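Local coordinates for protein transglutaminase elicitor (Phytophthora sojae, PDB 3TW5) that probably cross-links proteins as a transglutaminase, joining glutamine to lysine side chains, and probably acts as an elicitor of plant innate immunity, at residues S218-A222 with Q233-G237. The protein carries 1 engineered substitution. Numbering follows the deposited sequence.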
ATOM      1  N   SER A 218       5.183  13.144  -6.354  1.00 45.27           N
ATOM      2  CA  SER A 218       4.201  12.063  -6.352  1.00 45.37           C
ATOM      3  C   SER A 218       4.649  10.906  -5.447  1.00 45.36           C
ATOM      4  O   SER A 218       5.717  10.973  -4.830  1.00 45.46           O
ATOM      5  CB  SER A 218       3.968  11.585  -7.790  1.00 45.33           C
ATOM      6  OG  SER A 218       3.018  10.537  -7.850  1.00 45.78           O
ATOM      7  N   THR A 219       3.827   9.861  -5.354  1.00 45.27           N
ATOM      8  CA  THR A 219       4.175   8.657  -4.593  1.00 45.35           C
ATOM      9  C   THR A 219       3.557   7.382  -5.196  1.00 45.56           C
ATOM     10  O   THR A 219       2.853   7.445  -6.207  1.00 45.59           O
ATOM     11  CB  THR A 219       3.831   8.803  -3.086  1.00 45.28           C
ATOM     12  OG1 THR A 219       4.360   7.687  -2.360  1.00 45.13           O
ATOM     13  CG2 THR A 219       2.328   8.894  -2.864  1.00 45.22           C
ATOM     14  N   PHE A 220       3.834   6.234  -4.578  1.00 45.77           N
ATOM     15  CA  PHE A 220       3.359   4.940  -5.074  1.00 45.98           C
ATOM     16  C   PHE A 220       3.001   3.963  -3.954  1.00 46.38           C
ATOM     17  O   PHE A 220       3.082   4.300  -2.773  1.00 46.42           O
ATOM     18  CB  PHE A 220       4.387   4.310  -6.025  1.00 45.76           C
ATOM     19  CG  PHE A 220       5.774   4.196  -5.448  1.00 45.52           C
ATOM     20  CD1 PHE A 220       6.118   3.131  -4.621  1.00 45.33           C
ATOM     21  CD2 PHE A 220       6.745   5.147  -5.747  1.00 45.37           C
ATOM     22  CE1 PHE A 220       7.402   3.025  -4.090  1.00 45.13           C
ATOM     23  CE2 PHE A 220       8.029   5.043  -5.226  1.00 45.09           C
ATOM     24  CZ  PHE A 220       8.358   3.983  -4.394  1.00 45.05           C
ATOM     25  N   VAL A 221       2.596   2.756  -4.346  1.00 47.08           N
ATOM     26  CA  VAL A 221       2.272   1.675  -3.418  1.00 47.75           C
ATOM     27  C   VAL A 221       3.300   0.559  -3.590  1.00 48.53           C
ATOM     28  O   VAL A 221       3.651   0.200  -4.717  1.00 48.58           O
ATOM     29  CB  VAL A 221       0.851   1.114  -3.672  1.00 47.50           C
ATOM     30  CG1 VAL A 221       0.498   0.053  -2.650  1.00 47.40           C
ATOM     31  CG2 VAL A 221      -0.184   2.225  -3.645  1.00 47.41           C
ATOM     32  N   ALA A 222       3.782   0.020  -2.470  1.00 49.63           N
ATOM     33  CA  ALA A 222       4.825  -1.003  -2.484  1.00 50.89           C
ATOM     34  C   ALA A 222       4.453  -2.237  -1.673  1.00 51.79           C
ATOM     35  O   ALA A 222       3.741  -2.137  -0.673  1.00 51.98           O
ATOM     36  CB  ALA A 222       6.131  -0.419  -1.975  1.00 50.63           C
ATOM     37  N   GLN A 233       1.321  -1.043   1.016  1.00 50.61           N
ATOM     38  CA  GLN A 233       1.458   0.139   1.863  1.00 49.23           C
ATOM     39  C   GLN A 233       1.702   1.356   0.975  1.00 48.28           C
ATOM     40  O   GLN A 233       2.474   1.272   0.020  1.00 48.22           O
ATOM     41  CB  GLN A 233       2.631  -0.009   2.844  1.00 49.29           C
ATOM     42  CG  GLN A 233       2.826  -1.395   3.474  1.00 49.12           C
ATOM     43  CD  GLN A 233       1.800  -1.730   4.539  1.00 49.02           C
ATOM     44  OE1 GLN A 233       1.275  -0.849   5.217  1.00 48.98           O
ATOM     45  NE2 GLN A 233       1.513  -3.017   4.694  1.00 49.22           N
ATOM     46  N   PRO A 234       1.048   2.493   1.283  1.00 47.28           N
ATOM     47  CA  PRO A 234       1.337   3.722   0.548  1.00 46.55           C
ATOM     48  C   PRO A 234       2.641   4.353   1.038  1.00 45.91           C
ATOM     49  O   PRO A 234       2.852   4.481   2.246  1.00 45.91           O
ATOM     50  CB  PRO A 234       0.144   4.616   0.883  1.00 46.52           C
ATOM     51  CG  PRO A 234      -0.301   4.164   2.222  1.00 46.68           C
ATOM     52  CD  PRO A 234       0.001   2.692   2.303  1.00 47.19           C
ATOM     53  N   VAL A 235       3.510   4.729   0.104  1.00 45.01           N
ATOM     54  CA  VAL A 235       4.814   5.293   0.451  1.00 44.14           C
ATOM     55  C   VAL A 235       4.701   6.775   0.822  1.00 43.75           C
ATOM     56  O   VAL A 235       3.978   7.533   0.174  1.00 43.57           O
ATOM     57  CB  VAL A 235       5.853   5.063  -0.684  1.00 44.11           C
ATOM     58  CG1 VAL A 235       7.150   5.815  -0.417  1.00 43.82           C
ATOM     59  CG2 VAL A 235       6.135   3.579  -0.844  1.00 43.81           C
ATOM     60  N   ARG A 236       5.407   7.168   1.879  1.00 43.16           N
ATOM     61  CA  ARG A 236       5.463   8.561   2.306  1.00 42.68           C
ATOM     62  C   ARG A 236       6.739   9.250   1.827  1.00 42.46           C
ATOM     63  O   ARG A 236       6.715  10.435   1.486  1.00 42.49           O
ATOM     64  CB  ARG A 236       5.355   8.667   3.828  1.00 42.67           C
ATOM     65  CG  ARG A 236       5.182  10.092   4.331  1.00 42.67           C
ATOM     66  CD  ARG A 236       5.233  10.152   5.839  1.00 42.92           C
ATOM     67  NE  ARG A 236       5.125  11.524   6.332  1.00 43.14           N
ATOM     68  CZ  ARG A 236       5.050  11.855   7.619  1.00 43.23           C
ATOM     69  NH1 ARG A 236       5.071  10.918   8.561  1.00 43.37           N
ATOM     70  NH2 ARG A 236       4.954  13.129   7.969  1.00 43.19           N
ATOM     71  N   GLY A 237       7.849   8.516   1.801  1.00 42.10           N
ATOM     72  CA  GLY A 237       9.126   9.110   1.431  1.00 41.67           C
ATOM     73  C   GLY A 237      10.269   8.161   1.150  1.00 41.50           C
ATOM     74  O   GLY A 237      10.217   6.976   1.481  1.00 41.45           O
TER
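Val235 covers the gap between the two segments: its CG2 lies 3.5 Å from CE1 of the Phe220 ring, met obliquely, and 4.2 Å from CB of Ala222. That makes it the most deeply covered residue here, and the small methyl of Ala222 leaves room for it. Beneath this apolar patch the backbones run antiparallel. Ala222 and Gln233 form a hydrogen-bonded pair, with Ala222 N to Gln233 O and Gln233 N to Ala222 O both 3.1 Å. Val221 and Pro234 come next as a non-hydrogen-bonded pair, their CA atoms 4.6 Å apart and their side chains on the same face. Proline has no amide hydrogen to give, but none is needed toward Val221; on its other edge Pro234 can bond Ile280 through its carbonyl alone. Then Val235 N donates to Phe220 O at 2.9 Å, almost straight. One residue further out a side chain takes over: Thr219 OG1 donates to Val235 O at 2.6 Å, holding the two segments together beyond the last regular pair. Arg236 turns away from all this, with its guanidinium hydrogen-bonded through NH1 to Thr299, and together with Gly237 it forms a classic beta bulge opposite Ser278. The two segments belong to a beta hairpin made of the short strand 221-223 and the long strand 232-246, buried about 7 Å from the centre of the chain (centre to centre). Strand 333-336 pairs with 221-223, and 269-280 with 232-246, so the hairpin lies inside a larger antiparallel sheet; helix 202-215 packs on Thr219 and Phe220 through Leu213.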